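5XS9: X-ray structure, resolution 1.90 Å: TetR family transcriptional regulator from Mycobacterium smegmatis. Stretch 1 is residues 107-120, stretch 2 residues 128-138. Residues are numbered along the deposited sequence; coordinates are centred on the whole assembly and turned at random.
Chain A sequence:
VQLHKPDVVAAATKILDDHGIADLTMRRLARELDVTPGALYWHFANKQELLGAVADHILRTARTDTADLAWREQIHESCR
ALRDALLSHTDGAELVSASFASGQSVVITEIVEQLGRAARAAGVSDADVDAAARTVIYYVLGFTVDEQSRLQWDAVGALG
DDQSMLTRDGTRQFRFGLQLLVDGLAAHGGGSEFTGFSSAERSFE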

# COMPACT_ATOMS: atom_id res chain seq x y z
N VAL A 107 -10.28 -11.60 -9.22
CA VAL A 107 -9.17 -12.43 -8.98
C VAL A 107 -8.58 -12.22 -7.59
O VAL A 107 -8.17 -13.17 -6.94
N ILE A 108 -8.48 -10.99 -7.13
CA ILE A 108 -7.89 -10.79 -5.80
C ILE A 108 -8.75 -11.47 -4.72
O ILE A 108 -8.23 -12.06 -3.79
N THR A 109 -10.07 -11.46 -4.90
CA THR A 109 -11.01 -12.12 -3.98
C THR A 109 -10.73 -13.64 -4.00
O THR A 109 -10.63 -14.28 -2.95
N GLU A 110 -10.53 -14.20 -5.19
CA GLU A 110 -10.12 -15.58 -5.28
C GLU A 110 -8.77 -15.85 -4.55
O GLU A 110 -8.61 -16.89 -3.95
N ILE A 111 -7.81 -14.96 -4.68
CA ILE A 111 -6.52 -15.21 -4.04
C ILE A 111 -6.63 -15.20 -2.53
O ILE A 111 -6.03 -16.02 -1.86
N VAL A 112 -7.42 -14.27 -2.00
CA VAL A 112 -7.68 -14.21 -0.60
C VAL A 112 -8.34 -15.49 -0.06
O VAL A 112 -7.90 -16.05 0.94
N GLU A 113 -9.31 -16.02 -0.79
CA GLU A 113 -9.93 -17.29 -0.41
C GLU A 113 -8.89 -18.38 -0.47
O GLU A 113 -8.79 -19.26 0.40
N GLN A 114 -8.07 -18.39 -1.50
CA GLN A 114 -7.06 -19.40 -1.53
C GLN A 114 -6.07 -19.32 -0.35
O GLN A 114 -5.71 -20.31 0.23
N LEU A 115 -5.64 -18.12 0.01
CA LEU A 115 -4.79 -17.95 1.16
C LEU A 115 -5.48 -18.37 2.50
O LEU A 115 -4.82 -18.85 3.39
N GLY A 116 -6.77 -18.12 2.62
CA GLY A 116 -7.55 -18.59 3.75
C GLY A 116 -7.49 -20.07 3.94
O GLY A 116 -7.38 -20.52 5.05
N ARG A 117 -7.45 -20.86 2.87
CA ARG A 117 -7.21 -22.30 3.03
C ARG A 117 -5.86 -22.71 3.64
O ARG A 117 -5.75 -23.67 4.42
N ALA A 118 -4.81 -21.94 3.35
CA ALA A 118 -3.52 -22.21 3.93
C ALA A 118 -3.59 -21.79 5.39
O ALA A 118 -3.07 -22.46 6.28
N ALA A 119 -4.23 -20.67 5.68
CA ALA A 119 -4.32 -20.20 7.10
C ALA A 119 -5.03 -21.25 7.97
O ALA A 119 -4.64 -21.52 9.09
N ARG A 120 -6.02 -21.88 7.40
CA ARG A 120 -6.81 -22.89 8.13
C ARG A 120 -5.97 -24.14 8.42
O ARG A 120 -5.96 -24.66 9.54
N ASP A 128 -11.26 -16.31 11.94
CA ASP A 128 -10.18 -15.41 11.74
C ASP A 128 -9.45 -15.68 10.42
O ASP A 128 -8.50 -14.99 10.09
N VAL A 129 -9.86 -16.67 9.65
CA VAL A 129 -9.16 -17.04 8.42
C VAL A 129 -9.11 -15.88 7.42
O VAL A 129 -8.07 -15.68 6.79
N ASP A 130 -10.22 -15.17 7.27
CA ASP A 130 -10.33 -14.07 6.34
C ASP A 130 -9.42 -12.90 6.75
O ASP A 130 -8.81 -12.34 5.86
N ALA A 131 -9.38 -12.53 8.04
CA ALA A 131 -8.46 -11.53 8.56
C ALA A 131 -6.96 -11.96 8.31
O ALA A 131 -6.15 -11.11 8.00
N ALA A 132 -6.66 -13.25 8.50
CA ALA A 132 -5.32 -13.79 8.25
C ALA A 132 -4.93 -13.65 6.81
O ALA A 132 -3.84 -13.14 6.52
N ALA A 133 -5.85 -13.98 5.91
CA ALA A 133 -5.60 -13.91 4.49
C ALA A 133 -5.44 -12.47 4.04
O ALA A 133 -4.47 -12.17 3.33
N ARG A 134 -6.31 -11.57 4.52
CA ARG A 134 -6.18 -10.17 4.20
C ARG A 134 -4.86 -9.57 4.72
O ARG A 134 -4.27 -8.70 4.07
N THR A 135 -4.42 -10.03 5.89
CA THR A 135 -3.18 -9.59 6.48
C THR A 135 -1.99 -9.83 5.50
O THR A 135 -1.17 -8.93 5.24
N VAL A 136 -1.95 -11.03 4.95
CA VAL A 136 -0.95 -11.37 3.94
C VAL A 136 -1.10 -10.49 2.72
O VAL A 136 -0.10 -9.92 2.25
N ILE A 137 -2.35 -10.28 2.26
CA ILE A 137 -2.51 -9.44 1.08
C ILE A 137 -2.05 -8.02 1.34
O ILE A 137 -1.46 -7.40 0.44
N TYR A 138 -2.43 -7.46 2.51
CA TYR A 138 -2.03 -6.12 2.79
C TYR A 138 -0.52 -5.98 2.81
O TYR A 138 0.01 -4.96 2.34

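Two helices of one chain, 107-120 and 129-138, cross at 117° in a close, almost wholly apolar contact, with no direct hydrogen bond between them and one water bridging its flank. Their axes approach to 8.2 Å, and the pinch point is Gly116 against Ala133, whose CA atoms lie 5.1 Å apart. Small residues meet here: Ala133 points toward the first helix, its CB 3.3 Å from Val112 O, 3.6 Å from Gly116 N and 3.8 Å from Leu115 CB, so a methyl group rests directly on backbone. Gly116 leaves room for Val129 (chi1 t), whose CG1 sits 3.4 Å from Gly116 O; a CB on Gly116 would fall 2.9 Å from Val129 CG1, a clash.

Toward the C-terminal end of the second stretch, Ile137 (m, m) points in and fills the space among four side chains. Its CG1 lies 3.7 Å from Val112 CG2 (Val112 is t), while its CD1 reaches Leu115 CD1 at 3.7 Å, Ile111 CG2 at 4.0 Å and Ile108 CD1 at 4.4 Å. Ile108 (t, p) leaves its backbone sideways, but its end comes nearer. Leu115 (m, t) points toward the second helix and also meets Val136 (t), CD1 to CG1 4.0 Å.

At the other end, Ala119 points in and packs CB to CB against Ala132 at 3.9 Å. Val129 CG2 lies 3.9 Å from Arg120 CB and covers one face of the Arg120 guanidinium.

No polar side chain takes part in a direct hydrogen bond across the contact. The O of water 1 donates to Val112 O at 3.0 Å and to Asp130 OD1 at 2.9 Å, linking backbone to carboxylate. Arg117 points away from the second helix and forms a salt bridge within its own, NH1 to Glu113 OE1 at 2.7 Å; Thr135 OG1 likewise donates within its helix to Ala131 O at 2.7 Å.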

# COMPACT_ATOMS: atom_id res chain seq x y z
CB VAL A 107 -8.12 -12.29 -10.08
CG1 VAL A 107 -6.95 -13.18 -9.79
CG2 VAL A 107 -8.73 -12.70 -11.45
CB ILE A 108 -7.65 -9.26 -5.51
CG1 ILE A 108 -6.70 -9.12 -4.33
CG2 ILE A 108 -8.96 -8.55 -5.27
CD1 ILE A 108 -5.28 -9.44 -4.74
CB THR A 109 -12.45 -11.83 -4.42
OG1 THR A 109 -12.67 -10.43 -4.32
CG2 THR A 109 -13.49 -12.55 -3.52
CB GLU A 110 -9.95 -16.07 -6.73
CG GLU A 110 -11.23 -16.10 -7.53
CD GLU A 110 -10.98 -16.38 -9.02
OE1 GLU A 110 -9.84 -16.77 -9.41
OE2 GLU A 110 -11.96 -16.21 -9.79
CB ILE A 111 -5.43 -14.22 -4.59
CG1 ILE A 111 -5.06 -14.64 -6.05
CG2 ILE A 111 -4.19 -14.26 -3.68
CD1 ILE A 111 -4.53 -13.47 -6.85
CB VAL A 112 -8.62 -13.01 -0.31
CG1 VAL A 112 -9.32 -13.10 1.04
CG2 VAL A 112 -7.86 -11.72 -0.43
CB GLU A 113 -11.17 -17.57 -1.32
CG GLU A 113 -11.64 -19.02 -1.34
CD GLU A 113 -12.60 -19.44 -0.21
OE1 GLU A 113 -12.44 -20.58 0.30
OE2 GLU A 113 -13.52 -18.68 0.17
CB GLN A 114 -6.34 -19.34 -2.87
CG GLN A 114 -5.42 -20.47 -3.14
CD GLN A 114 -5.06 -20.58 -4.63
OE1 GLN A 114 -5.92 -20.50 -5.51
NE2 GLN A 114 -3.81 -20.82 -4.90
CB LEU A 115 -4.32 -16.51 1.28
CG LEU A 115 -3.34 -16.02 0.20
CD1 LEU A 115 -3.26 -14.52 0.34
CD2 LEU A 115 -2.00 -16.74 0.28
CB ARG A 117 -7.45 -23.01 1.71
CG ARG A 117 -8.95 -22.88 1.29
CD ARG A 117 -9.30 -23.75 0.06
NE ARG A 117 -9.12 -23.00 -1.19
CZ ARG A 117 -10.08 -22.33 -1.84
NH1 ARG A 117 -11.35 -22.33 -1.39
NH2 ARG A 117 -9.78 -21.64 -2.95
CB ALA A 118 -2.43 -21.40 3.17
CB ALA A 119 -5.03 -18.87 7.19
CB ARG A 120 -8.11 -23.12 7.31
CG ARG A 120 -9.14 -24.00 7.96
CD ARG A 120 -10.25 -24.40 6.97
NE ARG A 120 -11.24 -23.35 6.97
CZ ARG A 120 -11.43 -22.41 6.03
NH1 ARG A 120 -10.71 -22.37 4.91
NH2 ARG A 120 -12.36 -21.48 6.24
CB ASP A 128 -9.17 -15.61 12.87
CG ASP A 128 -9.66 -15.17 14.25
OD1 ASP A 128 -10.45 -14.20 14.37
OD2 ASP A 128 -9.14 -15.78 15.23
CB VAL A 129 -9.79 -18.31 7.85
CG1 VAL A 129 -9.67 -18.43 6.36
CG2 VAL A 129 -9.17 -19.54 8.58
CB ASP A 130 -11.79 -13.57 6.17
CG ASP A 130 -12.65 -14.49 5.28
OD1 ASP A 130 -12.12 -15.42 4.55
OD2 ASP A 130 -13.89 -14.27 5.31
CB ALA A 131 -8.71 -11.24 10.00
CB ALA A 132 -5.22 -15.23 8.69
CB ALA A 133 -6.67 -14.63 3.68
CB ARG A 134 -7.37 -9.36 4.76
CG ARG A 134 -8.62 -9.54 3.88
CD ARG A 134 -9.73 -8.58 4.23
NE ARG A 134 -10.17 -8.77 5.58
CZ ARG A 134 -11.22 -9.52 5.96
NH1 ARG A 134 -11.99 -10.19 5.09
NH2 ARG A 134 -11.51 -9.60 7.26
CB THR A 135 -2.94 -10.26 7.83
OG1 THR A 135 -3.94 -9.80 8.82
CG2 THR A 135 -1.54 -9.89 8.34
CB VAL A 136 -1.05 -12.85 3.57
CG1 VAL A 136 -0.07 -13.26 2.43
CG2 VAL A 136 -0.85 -13.73 4.83
CB ILE A 137 -3.97 -9.46 0.55
CG1 ILE A 137 -4.27 -10.80 -0.04
CG2 ILE A 137 -4.22 -8.40 -0.49
CD1 ILE A 137 -3.36 -11.20 -1.18
CB TYR A 138 -2.63 -5.62 4.09
CG TYR A 138 -4.12 -5.52 4.07
CD1 TYR A 138 -4.79 -4.97 3.01
CD2 TYR A 138 -4.87 -5.92 5.19
CE1 TYR A 138 -6.15 -4.90 3.02
CE2 TYR A 138 -6.24 -5.79 5.23
CZ TYR A 138 -6.87 -5.26 4.16
OH TYR A 138 -8.26 -5.15 4.14
O HOH W 1 -9.90 -16.67 3.09